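Local coordinates for putative cytosine/guanine deaminase (Unidentified, PDB 2PAJ), which catalyses the zinc-dependent hydrolytic deamination of 2-amino-4-hydroxypteridines such as isoxanthopterin to 2,4-dihydroxypteridines, releasing ammonia, at residues D38-I41 and I46-I49; I152-A157 and A211-V216; D345-V350 and G439-M444. All blocks are in the same frame, centred on the assembly; numbering follows the deposited sequence.

Contact 1 (D38-I41 and I46-I49); sequences DIRI and IDAI
A classic beta bulge interrupts the antiparallel beta hairpin in which Arg40 faces two residues at once, Asp47 and Ala48. The hairpin, strands 39-42 and 45-49, belongs to a small four-stranded mixed sheet built near the N-terminus, apart from the metal site, and strand 45-49 is its outermost strand on one side. Segments 39-41 and 46-49 run at 163° to each other with their axes 4.6 Å apart. The bulge shows how one carbonyl can absorb an extra residue: Arg40 O takes a bond from Asp47 N at 2.7 Å and a weak one from Ala48 N at 3.4 Å. In return Arg40 N gives a bond to Ala48 O at 3.1 Å, which makes Arg40 and Ala48 the hydrogen-bonded pair. Ile39 with Ile49 and Ile41 with Ile46 are non-hydrogen-bonded pairs, and the register slips by one residue between Arg40 and Ile41. All four isoleucines project from the same face of the sheet, where Ile39 also touches Val406 and Ile41 touches Ala412 in loops of the chain. The CG2 methyls of Ile39 and Ile46 meet at 4.1 Å, the two side chains set at a slant to each other. In Ile39, CG1 lies beside the backbone N (chi1 -57°), leaving CG2 anti to it and within 3.6 Å of Ala48 O. Arg40 and Asp47 start out side by side in the same direction, but the arginine bends at chi3 (-88°), and its NE forms a salt bridge with Glu58 while NH2 bonds to Ala53 O. Between the two side chains the closest approach is aliphatic, Arg40 CG resting 3.9 Å from Asp47 CB.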
# COMPACT_ATOMS: atom_id res chain seq x y z
N ASP A 38 -6.09 -6.24 -26.52
CA ASP A 38 -6.18 -7.44 -25.68
C ASP A 38 -4.92 -7.67 -24.87
O ASP A 38 -3.88 -7.04 -25.11
CB ASP A 38 -6.44 -8.70 -26.53
CG ASP A 38 -7.53 -8.50 -27.56
OD1 ASP A 38 -7.19 -8.42 -28.77
OD2 ASP A 38 -8.72 -8.41 -27.18
N ILE A 39 -5.02 -8.59 -23.91
CA ILE A 39 -3.89 -8.95 -23.04
C ILE A 39 -3.89 -10.44 -22.69
O ILE A 39 -4.87 -10.95 -22.15
CB ILE A 39 -3.90 -8.16 -21.73
CG1 ILE A 39 -3.89 -6.66 -22.03
CG2 ILE A 39 -2.69 -8.55 -20.88
CD1 ILE A 39 -4.00 -5.79 -20.80
N ARG A 40 -2.79 -11.11 -23.00
CA ARG A 40 -2.65 -12.53 -22.71
C ARG A 40 -1.81 -12.76 -21.45
O ARG A 40 -0.76 -12.15 -21.26
CB ARG A 40 -2.01 -13.28 -23.89
CG ARG A 40 -1.70 -14.74 -23.61
CD ARG A 40 -1.48 -15.58 -24.87
NE ARG A 40 -2.74 -16.12 -25.38
CZ ARG A 40 -3.45 -15.56 -26.36
NH1 ARG A 40 -3.01 -14.45 -26.94
NH2 ARG A 40 -4.59 -16.11 -26.77
N ILE A 41 -2.29 -13.64 -20.58
CA ILE A 41 -1.59 -13.94 -19.35
C ILE A 41 -1.29 -15.44 -19.27
O ILE A 41 -2.19 -16.27 -19.44
CB ILE A 41 -2.45 -13.57 -18.11
CG1 ILE A 41 -2.71 -12.06 -18.09
CG2 ILE A 41 -1.77 -14.04 -16.82
CD1 ILE A 41 -3.74 -11.63 -17.05
N ILE A 46 2.47 -11.38 -17.68
CA ILE A 46 1.81 -10.76 -18.81
C ILE A 46 2.61 -11.23 -20.00
O ILE A 46 3.79 -10.90 -20.13
CB ILE A 46 1.87 -9.24 -18.75
CG1 ILE A 46 1.07 -8.74 -17.54
CG2 ILE A 46 1.33 -8.65 -20.05
CD1 ILE A 46 1.19 -7.26 -17.29
N ASP A 47 1.95 -11.99 -20.85
CA ASP A 47 2.58 -12.58 -22.02
C ASP A 47 2.59 -11.71 -23.28
O ASP A 47 3.55 -11.74 -24.05
CB ASP A 47 1.90 -13.91 -22.32
CG ASP A 47 2.84 -14.89 -22.96
OD1 ASP A 47 3.87 -15.22 -22.33
OD2 ASP A 47 2.54 -15.33 -24.10
N ALA A 48 1.53 -10.93 -23.48
CA ALA A 48 1.46 -10.09 -24.66
C ALA A 48 0.41 -9.00 -24.54
O ALA A 48 -0.51 -9.07 -23.73
CB ALA A 48 1.17 -10.94 -25.88
N ILE A 49 0.55 -7.99 -25.40
CA ILE A 49 -0.37 -6.88 -25.41
C ILE A 49 -0.67 -6.37 -26.83
O ILE A 49 0.24 -6.10 -27.62
CB ILE A 49 0.18 -5.72 -24.57
CG1 ILE A 49 0.46 -6.20 -23.15
CG2 ILE A 49 -0.81 -4.57 -24.56
CD1 ILE A 49 1.31 -5.24 -22.33

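Contact 2 (I152-A157 and A211-V216); sequences ILFEEA and AMRRVV
The ring of Phe154 meets Arg214 O at its edge, the oxygen lying near the ring plane 3.5 Å from Phe154 CZ. The aliphatic part of Arg213 approaches the same ring obliquely, with Arg213 CG 3.5 Å from Phe154 CD1. Among the ring's neighbours beyond the two segments, Tyr204 stacks on it and Phe164 packs against it edge-to-face, giving an aromatic cluster. The guanidinium of Arg213 is turned 69° from the phenyl plane, so the two groups do not lie flat on one another. At the edge of that guanidinium, near its plane, sits Phe154 O, with Arg213 NH2 3.6 Å away and no hydrogen bond between them; the same nitrogen has a long, weak ion pair with Glu158.

This is helix-on-strand packing in the amidohydrolase TIM barrel: helix 149-159 packs on the outside of the barrel, against strand 163-168 (Leu153 and Ala157 on Phe164) and its parallel neighbour 213-217. The short segments 152-157 and 213-216 run at 150° with axes 10.7 Å apart, a gap bridged largely by Phe154 and Arg213. Phe154 CG lies beside the backbone N (chi1 -82°) and anti to the carbonyl carbon, directing the ring at the strand. Arg213 comes from the strand with a chain extended from CG to NE and passes the ring at a slant. Its NE reaches 3.6 Å from Phe154 CD1, while Arg213 CB stays 3.8 Å from Phe154 CE1. Farther along the strand, a methyl of Val215 makes a looser apolar contact, CG2 lying 4.3 Å from Phe154 CZ.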
# COMPACT_ATOMS: atom_id res chain seq x y z
N ILE A 152 -1.05 -13.24 11.66
CA ILE A 152 -2.40 -12.91 11.26
C ILE A 152 -2.47 -12.07 9.97
O ILE A 152 -3.26 -12.37 9.07
CB ILE A 152 -3.12 -12.17 12.40
CG1 ILE A 152 -3.21 -13.08 13.64
CG2 ILE A 152 -4.49 -11.71 11.94
CD1 ILE A 152 -3.58 -12.36 14.91
N LEU A 153 -1.64 -11.04 9.89
CA LEU A 153 -1.63 -10.17 8.72
C LEU A 153 -1.31 -10.93 7.43
O LEU A 153 -1.99 -10.74 6.42
CB LEU A 153 -0.64 -9.02 8.92
CG LEU A 153 -1.08 -7.89 9.86
CD1 LEU A 153 -0.03 -6.78 9.89
CD2 LEU A 153 -2.39 -7.33 9.39
N PHE A 154 -0.28 -11.79 7.46
CA PHE A 154 0.08 -12.57 6.27
C PHE A 154 -1.01 -13.60 5.94
O PHE A 154 -1.27 -13.90 4.78
CB PHE A 154 1.42 -13.30 6.49
CG PHE A 154 2.63 -12.44 6.25
CD1 PHE A 154 2.95 -12.00 4.96
CD2 PHE A 154 3.45 -12.07 7.30
CE1 PHE A 154 4.08 -11.21 4.73
CE2 PHE A 154 4.58 -11.28 7.10
CZ PHE A 154 4.90 -10.84 5.81
N GLU A 155 -1.65 -14.12 6.97
CA GLU A 155 -2.70 -15.11 6.77
C GLU A 155 -3.85 -14.48 6.02
O GLU A 155 -4.31 -15.00 5.00
CB GLU A 155 -3.18 -15.65 8.12
CG GLU A 155 -2.13 -16.50 8.83
CD GLU A 155 -2.57 -16.95 10.21
OE1 GLU A 155 -3.53 -17.75 10.31
OE2 GLU A 155 -1.96 -16.49 11.20
N GLU A 156 -4.32 -13.35 6.53
CA GLU A 156 -5.44 -12.65 5.92
C GLU A 156 -5.15 -12.21 4.49
O GLU A 156 -5.96 -12.42 3.59
CB GLU A 156 -5.82 -11.44 6.79
CG GLU A 156 -6.41 -11.85 8.12
CD GLU A 156 -7.56 -12.83 7.97
OE1 GLU A 156 -8.56 -12.49 7.30
OE2 GLU A 156 -7.46 -13.96 8.50
N ALA A 157 -3.98 -11.62 4.28
CA ALA A 157 -3.61 -11.14 2.95
C ALA A 157 -3.69 -12.27 1.94
O ALA A 157 -4.25 -12.12 0.86
CB ALA A 157 -2.20 -10.57 2.98
N ALA A 211 7.77 -10.99 -5.27
CA ALA A 211 7.49 -11.76 -4.08
C ALA A 211 6.04 -11.52 -3.63
O ALA A 211 5.51 -10.43 -3.80
CB ALA A 211 8.47 -11.36 -2.98
N MET A 212 5.41 -12.55 -3.07
CA MET A 212 4.05 -12.42 -2.58
C MET A 212 4.10 -12.06 -1.10
O MET A 212 3.07 -11.79 -0.48
CB MET A 212 3.27 -13.72 -2.77
CG MET A 212 2.92 -14.03 -4.22
SD MET A 212 1.99 -12.72 -5.05
CE MET A 212 0.41 -12.85 -4.22
N ARG A 213 5.31 -12.06 -0.55
CA ARG A 213 5.54 -11.72 0.84
C ARG A 213 6.84 -10.95 1.03
O ARG A 213 7.85 -11.27 0.43
CB ARG A 213 5.56 -12.97 1.70
CG ARG A 213 4.19 -13.42 2.05
CD ARG A 213 4.17 -14.80 2.63
NE ARG A 213 2.82 -15.11 3.09
CZ ARG A 213 2.48 -16.21 3.74
NH1 ARG A 213 3.40 -17.14 3.99
NH2 ARG A 213 1.23 -16.37 4.17
N ARG A 214 6.77 -9.92 1.87
CA ARG A 214 7.92 -9.08 2.14
C ARG A 214 7.92 -8.58 3.57
O ARG A 214 6.87 -8.50 4.21
CB ARG A 214 7.92 -7.88 1.20
CG ARG A 214 8.37 -8.22 -0.17
CD ARG A 214 9.49 -7.31 -0.56
NE ARG A 214 10.42 -7.99 -1.45
CZ ARG A 214 11.42 -7.40 -2.07
NH1 ARG A 214 11.62 -6.10 -1.90
NH2 ARG A 214 12.21 -8.10 -2.86
N VAL A 215 9.10 -8.21 4.03
CA VAL A 215 9.30 -7.71 5.39
C VAL A 215 10.23 -6.51 5.34
O VAL A 215 11.20 -6.52 4.61
CB VAL A 215 9.93 -8.80 6.30
CG1 VAL A 215 10.18 -8.25 7.70
CG2 VAL A 215 9.04 -10.03 6.35
N VAL A 216 9.92 -5.47 6.11
CA VAL A 216 10.78 -4.30 6.15
C VAL A 216 10.90 -3.73 7.58
O VAL A 216 9.97 -3.83 8.39
CB VAL A 216 10.31 -3.18 5.10
CG1 VAL A 216 9.06 -3.60 4.38
CG2 VAL A 216 10.09 -1.85 5.77

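Contact 3 (D345-V350 and G439-M444); sequences DMISEV and GRPSVM
Ile347 reaches from the first turn of helix 346-359 to the loop leading into strand 442-448, and nearly all of the contact can be read along this one side chain. Its CB points toward residues 439-441 and divides the side chain into two branches with different neighbours. The short branch ends at CG2, which faces the main chain of the loop: it is 3.8 Å from Gly439 O and 4.4 Å from Arg440 CA. The longer branch leaves through CG1, beside the backbone N (chi1 -84°) and anti to the carbonyl carbon, and an extended chi2 of 160° carries CD1 out to the proline ring. There Ile347 CD1 meets the CD-CG side of the ring, 3.4 Å from Pro441 CD and 3.7 Å from Pro441 CG. The contact is therefore wholly of the van der Waals kind. Trp72 of strand 67-73 also touches Ile347, and Tyr417 and Tyr424 touch Pro441, so aromatic side chains adjoin both partners.

The polar ends of Arg440 and Asp345 have partners other than each other. Arg440 NH2 forms a salt bridge with Asp457, and its NE bonds to Arg128 O. Asp345, beginning the helix that carries Ile347, keeps its carboxylate for the helix end: OD1 accepts from Ser348 N at 2.8 Å, approached from above the carboxylate plane, and OD2 takes a bond from Ser348 OG at 2.7 Å on its syn side. A further, weak bond runs from Ile347 N to Asp345 OD1. The arrangement is an N-capped helix start whose first-turn isoleucine packs on a proline-containing loop, here joining a helix of the amidohydrolase TIM-barrel domain to the chain entering strand 442-448.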
# COMPACT_ATOMS: atom_id res chain seq x y z
N ASP A 345 -9.10 3.59 0.88
CA ASP A 345 -9.07 2.78 -0.33
C ASP A 345 -8.25 3.57 -1.34
O ASP A 345 -8.24 4.80 -1.30
CB ASP A 345 -10.48 2.46 -0.84
CG ASP A 345 -11.30 3.70 -1.18
OD1 ASP A 345 -11.28 4.12 -2.36
OD2 ASP A 345 -11.96 4.25 -0.26
N MET A 346 -7.55 2.86 -2.21
CA MET A 346 -6.70 3.51 -3.18
C MET A 346 -7.39 4.39 -4.21
O MET A 346 -6.76 5.26 -4.80
CB MET A 346 -5.81 2.47 -3.88
CG MET A 346 -4.55 2.07 -3.09
SD MET A 346 -3.44 3.45 -2.66
CE MET A 346 -2.74 3.83 -4.21
N ILE A 347 -8.69 4.21 -4.41
CA ILE A 347 -9.38 5.06 -5.37
C ILE A 347 -9.68 6.44 -4.77
O ILE A 347 -9.41 7.46 -5.40
CB ILE A 347 -10.64 4.35 -5.88
CG1 ILE A 347 -10.24 3.43 -7.04
CG2 ILE A 347 -11.68 5.35 -6.35
CD1 ILE A 347 -11.22 2.35 -7.34
N SER A 348 -10.19 6.47 -3.54
CA SER A 348 -10.46 7.73 -2.87
C SER A 348 -9.16 8.52 -2.77
O SER A 348 -9.15 9.73 -2.97
CB SER A 348 -11.00 7.48 -1.47
OG SER A 348 -12.16 6.67 -1.49
N GLU A 349 -8.08 7.80 -2.46
CA GLU A 349 -6.76 8.39 -2.31
C GLU A 349 -6.19 8.96 -3.59
O GLU A 349 -5.67 10.07 -3.62
CB GLU A 349 -5.78 7.36 -1.73
CG GLU A 349 -5.69 7.36 -0.22
CD GLU A 349 -5.05 8.64 0.31
OE1 GLU A 349 -4.01 9.06 -0.25
OE2 GLU A 349 -5.55 9.21 1.29
N VAL A 350 -6.30 8.19 -4.65
CA VAL A 350 -5.81 8.60 -5.95
C VAL A 350 -6.62 9.81 -6.46
O VAL A 350 -6.08 10.70 -7.12
CB VAL A 350 -5.89 7.39 -6.91
CG1 VAL A 350 -6.09 7.82 -8.34
CG2 VAL A 350 -4.62 6.58 -6.78
N GLY A 439 -16.41 8.38 -6.45
CA GLY A 439 -17.13 7.14 -6.26
C GLY A 439 -16.23 5.92 -6.14
O GLY A 439 -15.28 5.91 -5.36
N ARG A 440 -16.52 4.90 -6.92
CA ARG A 440 -15.74 3.68 -6.90
C ARG A 440 -16.14 2.81 -8.09
O ARG A 440 -17.24 2.27 -8.12
CB ARG A 440 -15.99 2.90 -5.61
CG ARG A 440 -15.31 1.53 -5.59
CD ARG A 440 -15.79 0.62 -4.46
NE ARG A 440 -15.51 -0.75 -4.84
CZ ARG A 440 -16.43 -1.60 -5.30
NH1 ARG A 440 -17.70 -1.22 -5.41
NH2 ARG A 440 -16.07 -2.80 -5.72
N PRO A 441 -15.25 2.67 -9.08
CA PRO A 441 -15.63 1.85 -10.23
C PRO A 441 -15.85 0.39 -9.86
O PRO A 441 -15.39 -0.09 -8.83
CB PRO A 441 -14.47 2.06 -11.21
CG PRO A 441 -13.33 2.35 -10.33
CD PRO A 441 -13.91 3.24 -9.27
N SER A 442 -16.60 -0.29 -10.71
CA SER A 442 -16.94 -1.69 -10.53
C SER A 442 -15.79 -2.58 -11.01
O SER A 442 -15.43 -2.55 -12.18
CB SER A 442 -18.23 -1.98 -11.32
OG SER A 442 -18.63 -3.33 -11.25
N VAL A 443 -15.19 -3.35 -10.10
CA VAL A 443 -14.10 -4.25 -10.48
C VAL A 443 -14.66 -5.55 -11.04
O VAL A 443 -14.99 -6.48 -10.30
CB VAL A 443 -13.15 -4.58 -9.28
CG1 VAL A 443 -12.14 -3.47 -9.08
CG2 VAL A 443 -13.96 -4.78 -8.03
N MET A 444 -14.78 -5.61 -12.36
CA MET A 444 -15.29 -6.80 -13.00
C MET A 444 -14.18 -7.82 -12.87
O MET A 444 -14.43 -9.03 -12.82
CB MET A 444 -15.65 -6.53 -14.48
CG MET A 444 -14.48 -6.61 -15.46
SD MET A 444 -14.36 -8.23 -16.27
CE MET A 444 -14.60 -7.75 -18.00

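The three contacts follow one another along the chain, each closing before the next opens, and none touches another. Contact 1 belongs to the small sheet near the N-terminus, its centre about 27 Å from that of contact 2 and about 24 Å from that of contact 3; even its nearest atoms stay about 12 and 11 Å away. Contacts 2 and 3, which both reach the barrel's strands or the strands joined to them, have centres about 23 Å apart and nearest atoms about 14 Å apart. All three lie away from the zinc site of His76, His78, His248, His285 and Asp336. Strand 213-217 of contact 2 nevertheless pairs with strand 244-248, which carries the zinc ligand His248.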